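Local coordinates for protein CDA peptide synthetase I (Streptomyces coelicolor, PDB 5DU9) that forms a condensation domain of a peptide synthetase, a large mixed alpha-beta fold, at residues T62-F67 and R77-P82; P97-L102 and D133-S138. The protein carries 1 engineered substitution. All coordinates share one frame; numbering follows the deposited sequence.

Coming out of helix 46-58, the chain enters strand 65-69, turns, and returns along strand 75-79; contact 1 (62-67 with 77-82) closes this beta hairpin. The chain then passes through residues 85-95, which are not modelled, before contact 2 (97-102 with 133-138) opens. Its segments bracket strand 103-107 and helix 114-126, and the second leads into strand 138-146, so contact 2 closes the longer loop. The two contacts follow in series, neither enclosing the other, yet they touch in space: T99 OG1 probably hydrogen-bonds C80 O, and R66 NH1 probably bonds D133 O. Together they tie the hairpin to the loops feeding strands 103-107 and 138-146 of the six-stranded sheet.

Contact 1 of 2, residues T62-F67 and R77-P82; sequences TLCSRF and RAYCPP
S65 OG is gripped by two groups: R77 NH1 donates to it from across the hairpin at 2.9 Å, and the hydroxyl is also hydrogen-bonded to the backbone O of E61. The same R77 NH1 makes a salt bridge with the E61 carboxylate. The R77 chain is extended to CD, and the bend at chi3 (62°) turns NE aside. Its CG lies over one face of the F67 ring, 4.3 Å from the ring centre, a CH-pi contact; the guanidinium is not stacked, its plane standing 70° from the ring. R66 and A78 form the antiparallel hydrogen-bonded pair, with R66 N to A78 O and A78 N to R66 O both 2.9 Å. On their face of the hairpin R66 reaches past A78, its NE 3.8 Å from C80 SG, and hands NH1 to the carbonyl of D133. Beyond the S65-Y79 pair, C80 N bonds C64 O at 2.7 Å, while C64 CB packs on Y79 CE1 (3.7 Å) and C64 SG on P82 CD (3.8 Å). The buried R77 charge is thus probably offset by E61, with S65 OG, itself held on the backbone O of E61, probably helping to hold the guanidinium.

Contact 2 of 2, residues P97-L102 and D133-S138; sequences PYTPVL and DRPGLS
P97 and P135 meet with their side chains crossing at about a right angle, P97 CB 4.0 Å from P135 CG. P135 CB points toward 97-102, and this proline has the largest share of the contact: its CG also comes near the carbonyl oxygen of Y98, and its CB lies 3.5 Å from T99 OG1. The T99 and P135 side chains pass with opposed directions. The first torsion of T99 (chi1 -68°) sets OG1 beside its own backbone N, and the hydroxyl probably hydrogen-bonds C80 O, just after strand 75-79. The other branch, CG2, anti to the backbone N, reaches over to G136 and stops 3.6 Å from its CA. G136, with no CB, lets the methyl come this close and also takes up a positive phi of 88°. Beyond it L137 sits at the centre of an inverse gamma turn that leads into strand 138-146. P100 completes the patch, with CD 3.3 Å from P135 O. What joins these two irregular loops is therefore van der Waals packing, chiefly of proline rings and a threonine methyl, while the polar end of T99 probably turns to C80 beside the hairpin.

Contact 1 of 2, residues T62-F67 and R77-P82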
loop_
_atom_site.group_PDB
_atom_site.type_symbol
_atom_site.label_atom_id
_atom_site.label_comp_id
_atom_site.label_asym_id
_atom_site.label_seq_id
_atom_site.Cartn_x
_atom_site.Cartn_y
_atom_site.Cartn_z
ATOM N N THR A 62 2.857 -14.563 -9.604
ATOM C CA THR A 62 2.571 -14.455 -8.181
ATOM C C THR A 62 1.110 -14.799 -7.881
ATOM O O THR A 62 0.798 -15.324 -6.813
ATOM C CB THR A 62 2.897 -13.048 -7.641
ATOM O OG1 THR A 62 2.917 -13.085 -6.210
ATOM C CG2 THR A 62 1.894 -12.007 -8.121
ATOM N N LEU A 63 0.221 -14.531 -8.831
ATOM C CA LEU A 63 -1.192 -14.841 -8.644
ATOM C C LEU A 63 -1.502 -16.303 -8.942
ATOM O O LEU A 63 -2.649 -16.727 -8.805
ATOM C CB LEU A 63 -2.063 -13.941 -9.525
ATOM C CG LEU A 63 -2.121 -12.464 -9.127
ATOM C CD1 LEU A 63 -2.905 -11.676 -10.170
ATOM C CD2 LEU A 63 -2.741 -12.284 -7.749
ATOM N N CYS A 64 -0.483 -17.060 -9.353
ATOM C CA CYS A 64 -0.614 -18.497 -9.597
ATOM C C CYS A 64 0.219 -19.297 -8.612
ATOM O O CYS A 64 0.511 -20.468 -8.849
ATOM C CB CYS A 64 -0.174 -18.852 -11.018
ATOM S SG CYS A 64 -1.181 -18.162 -12.316
ATOM N N SER A 65 0.613 -18.661 -7.516
ATOM C CA SER A 65 1.571 -19.259 -6.604
ATOM C C SER A 65 0.935 -19.706 -5.297
ATOM O O SER A 65 -0.086 -19.170 -4.864
ATOM C CB SER A 65 2.703 -18.276 -6.313
ATOM O OG SER A 65 3.506 -18.069 -7.462
ATOM N N ARG A 66 1.548 -20.713 -4.688
ATOM C CA ARG A 66 1.228 -21.106 -3.325
ATOM C C ARG A 66 2.524 -21.206 -2.540
ATOM O O ARG A 66 3.612 -21.121 -3.115
ATOM C CB ARG A 66 0.475 -22.429 -3.298
ATOM C CG ARG A 66 1.253 -23.610 -3.844
ATOM C CD ARG A 66 0.333 -24.802 -3.926
ATOM N NE ARG A 66 1.030 -26.057 -4.180
ATOM C CZ ARG A 66 0.667 -27.230 -3.667
ATOM N NH1 ARG A 66 -0.379 -27.317 -2.854
ATOM N NH2 ARG A 66 1.356 -28.322 -3.960
ATOM N N PHE A 67 2.405 -21.386 -1.229
ATOM C CA PHE A 67 3.565 -21.421 -0.354
ATOM C C PHE A 67 3.544 -22.666 0.518
ATOM O O PHE A 67 2.551 -22.962 1.184
ATOM C CB PHE A 67 3.615 -20.151 0.490
ATOM C CG PHE A 67 3.742 -18.907 -0.335
ATOM C CD1 PHE A 67 2.628 -18.352 -0.948
ATOM C CD2 PHE A 67 4.978 -18.317 -0.538
ATOM C CE1 PHE A 67 2.743 -17.226 -1.734
ATOM C CE2 PHE A 67 5.101 -17.188 -1.322
ATOM C CZ PHE A 67 3.982 -16.640 -1.918
ATOM N N ARG A 77 8.104 -21.006 -2.460
ATOM C CA ARG A 77 6.972 -20.702 -3.320
ATOM C C ARG A 77 6.904 -21.694 -4.478
ATOM O O ARG A 77 7.921 -22.009 -5.094
ATOM C CB ARG A 77 7.077 -19.267 -3.847
ATOM C CG ARG A 77 5.925 -18.848 -4.746
ATOM C CD ARG A 77 6.071 -17.401 -5.191
ATOM N NE ARG A 77 7.279 -17.193 -5.987
ATOM C CZ ARG A 77 7.402 -17.533 -7.266
ATOM N NH1 ARG A 77 6.396 -18.117 -7.908
ATOM N NH2 ARG A 77 8.541 -17.302 -7.904
ATOM N N ALA A 78 5.697 -22.184 -4.754
ATOM C CA ALA A 78 5.460 -23.125 -5.842
ATOM C C ALA A 78 4.525 -22.512 -6.881
ATOM O O ALA A 78 3.503 -21.922 -6.535
ATOM C CB ALA A 78 4.879 -24.420 -5.303
ATOM N N TYR A 79 4.886 -22.663 -8.151
ATOM C CA TYR A 79 4.136 -22.084 -9.263
ATOM C C TYR A 79 3.109 -23.074 -9.808
ATOM O O TYR A 79 3.454 -24.201 -10.163
ATOM C CB TYR A 79 5.110 -21.645 -10.362
ATOM C CG TYR A 79 4.473 -21.194 -11.660
ATOM C CD1 TYR A 79 3.487 -20.217 -11.677
ATOM C CD2 TYR A 79 4.886 -21.729 -12.873
ATOM C CE1 TYR A 79 2.918 -19.797 -12.863
ATOM C CE2 TYR A 79 4.325 -21.316 -14.063
ATOM C CZ TYR A 79 3.343 -20.350 -14.056
ATOM O OH TYR A 79 2.785 -19.940 -15.245
ATOM N N CYS A 80 1.852 -22.639 -9.870
ATOM C CA CYS A 80 0.738 -23.491 -10.280
ATOM C C CYS A 80 -0.132 -22.821 -11.342
ATOM O O CYS A 80 -1.099 -22.141 -11.006
ATOM C CB CYS A 80 -0.127 -23.845 -9.070
ATOM S SG CYS A 80 0.752 -24.670 -7.729
ATOM N N PRO A 81 0.201 -23.013 -12.629
ATOM C CA PRO A 81 -0.619 -22.434 -13.702
ATOM C C PRO A 81 -2.102 -22.800 -13.591
ATOM O O PRO A 81 -2.425 -23.825 -12.996
ATOM C CB PRO A 81 -0.012 -23.042 -14.970
ATOM C CG PRO A 81 1.395 -23.321 -14.617
ATOM C CD PRO A 81 1.407 -23.677 -13.154
ATOM N N PRO A 82 -2.996 -21.967 -14.148
ATOM C CA PRO A 82 -4.410 -22.359 -14.191
ATOM C C PRO A 82 -4.641 -23.555 -15.107
ATOM O O PRO A 82 -3.728 -23.969 -15.820
ATOM C CB PRO A 82 -5.113 -21.112 -14.741
ATOM C CG PRO A 82 -4.147 -19.993 -14.550
ATOM C CD PRO A 82 -2.790 -20.604 -14.666
#

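Contact 2 of 2, residues P97-L102 and D133-S138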
loop_
_atom_site.group_PDB
_atom_site.type_symbol
_atom_site.label_atom_id
_atom_site.label_comp_id
_atom_site.label_asym_id
_atom_site.label_seq_id
_atom_site.Cartn_x
_atom_site.Cartn_y
_atom_site.Cartn_z
ATOM N N PRO A 97 -2.034 -28.951 -8.059
ATOM C CA PRO A 97 -3.265 -28.157 -8.167
ATOM C C PRO A 97 -3.175 -27.060 -9.224
ATOM O O PRO A 97 -2.100 -26.501 -9.432
ATOM C CB PRO A 97 -3.416 -27.553 -6.766
ATOM C CG PRO A 97 -2.040 -27.525 -6.214
ATOM C CD PRO A 97 -1.354 -28.736 -6.769
ATOM N N TYR A 98 -4.290 -26.785 -9.895
ATOM C CA TYR A 98 -4.393 -25.647 -10.797
ATOM C C TYR A 98 -4.832 -24.425 -10.003
ATOM O O TYR A 98 -5.653 -24.535 -9.094
ATOM C CB TYR A 98 -5.402 -25.909 -11.922
ATOM C CG TYR A 98 -4.956 -26.886 -12.987
ATOM C CD1 TYR A 98 -3.842 -26.629 -13.775
ATOM C CD2 TYR A 98 -5.677 -28.046 -13.233
ATOM C CE1 TYR A 98 -3.442 -27.516 -14.761
ATOM C CE2 TYR A 98 -5.287 -28.937 -14.214
ATOM C CZ TYR A 98 -4.170 -28.667 -14.978
ATOM O OH TYR A 98 -3.778 -29.552 -15.957
ATOM N N THR A 99 -4.287 -23.263 -10.339
ATOM C CA THR A 99 -4.794 -22.023 -9.773
ATOM C C THR A 99 -6.214 -21.810 -10.284
ATOM O O THR A 99 -6.432 -21.757 -11.495
ATOM C CB THR A 99 -3.920 -20.815 -10.147
ATOM O OG1 THR A 99 -2.654 -20.927 -9.494
ATOM C CG2 THR A 99 -4.586 -19.502 -9.721
ATOM N N PRO A 100 -7.189 -21.694 -9.369
ATOM C CA PRO A 100 -8.541 -21.366 -9.827
ATOM C C PRO A 100 -8.662 -19.890 -10.178
ATOM O O PRO A 100 -7.972 -19.059 -9.585
ATOM C CB PRO A 100 -9.414 -21.723 -8.625
ATOM C CG PRO A 100 -8.527 -21.520 -7.454
ATOM C CD PRO A 100 -7.136 -21.878 -7.908
ATOM N N VAL A 101 -9.519 -19.574 -11.141
ATOM C CA VAL A 101 -9.780 -18.189 -11.498
ATOM C C VAL A 101 -11.278 -17.950 -11.549
ATOM O O VAL A 101 -12.011 -18.638 -12.262
ATOM C CB VAL A 101 -9.158 -17.811 -12.848
ATOM C CG1 VAL A 101 -9.309 -16.314 -13.084
ATOM C CG2 VAL A 101 -7.685 -18.213 -12.887
ATOM N N LEU A 102 -11.719 -16.962 -10.780
ATOM C CA LEU A 102 -13.129 -16.631 -10.675
ATOM C C LEU A 102 -13.318 -15.126 -10.587
ATOM O O LEU A 102 -12.750 -14.470 -9.710
ATOM C CB LEU A 102 -13.744 -17.308 -9.448
ATOM C CG LEU A 102 -15.188 -16.927 -9.110
ATOM C CD1 LEU A 102 -16.140 -17.438 -10.180
ATOM C CD2 LEU A 102 -15.569 -17.460 -7.737
ATOM N N ASP A 133 -1.285 -22.590 1.274
ATOM C CA ASP A 133 -0.937 -23.772 0.486
ATOM C C ASP A 133 -1.915 -24.027 -0.663
ATOM O O ASP A 133 -1.780 -25.011 -1.385
ATOM C CB ASP A 133 -0.865 -25.011 1.380
ATOM C CG ASP A 133 -2.221 -25.431 1.909
ATOM O OD1 ASP A 133 -3.089 -24.559 2.097
ATOM O OD2 ASP A 133 -2.415 -26.642 2.144
ATOM N N ARG A 134 -2.902 -23.151 -0.822
ATOM C CA ARG A 134 -3.834 -23.235 -1.943
ATOM C C ARG A 134 -3.496 -22.144 -2.956
ATOM O O ARG A 134 -3.499 -20.965 -2.610
ATOM C CB ARG A 134 -5.280 -23.093 -1.461
ATOM C CG ARG A 134 -5.696 -24.149 -0.452
ATOM N N PRO A 135 -3.195 -22.526 -4.207
ATOM C CA PRO A 135 -2.736 -21.504 -5.154
ATOM C C PRO A 135 -3.838 -20.533 -5.580
ATOM O O PRO A 135 -5.011 -20.894 -5.586
ATOM C CB PRO A 135 -2.245 -22.325 -6.346
ATOM C CG PRO A 135 -3.026 -23.582 -6.284
ATOM C CD PRO A 135 -3.239 -23.864 -4.824
ATOM N N GLY A 136 -3.450 -19.312 -5.928
ATOM C CA GLY A 136 -4.402 -18.295 -6.342
ATOM C C GLY A 136 -4.915 -17.524 -5.144
ATOM O O GLY A 136 -6.091 -17.597 -4.788
ATOM N N LEU A 137 -4.015 -16.774 -4.526
ATOM C CA LEU A 137 -4.302 -16.114 -3.263
ATOM C C LEU A 137 -4.913 -14.742 -3.498
ATOM O O LEU A 137 -4.404 -13.720 -3.038
ATOM C CB LEU A 137 -3.028 -16.019 -2.431
ATOM C CG LEU A 137 -2.562 -17.406 -1.977
ATOM C CD1 LEU A 137 -1.078 -17.429 -1.665
ATOM C CD2 LEU A 137 -3.365 -17.865 -0.769
ATOM N N SER A 138 -6.018 -14.733 -4.230
ATOM C CA SER A 138 -6.730 -13.495 -4.490
ATOM C C SER A 138 -8.218 -13.753 -4.646
ATOM O O SER A 138 -8.662 -14.900 -4.767
ATOM C CB SER A 138 -6.168 -12.800 -5.734
ATOM O OG SER A 138 -6.365 -13.580 -6.899
#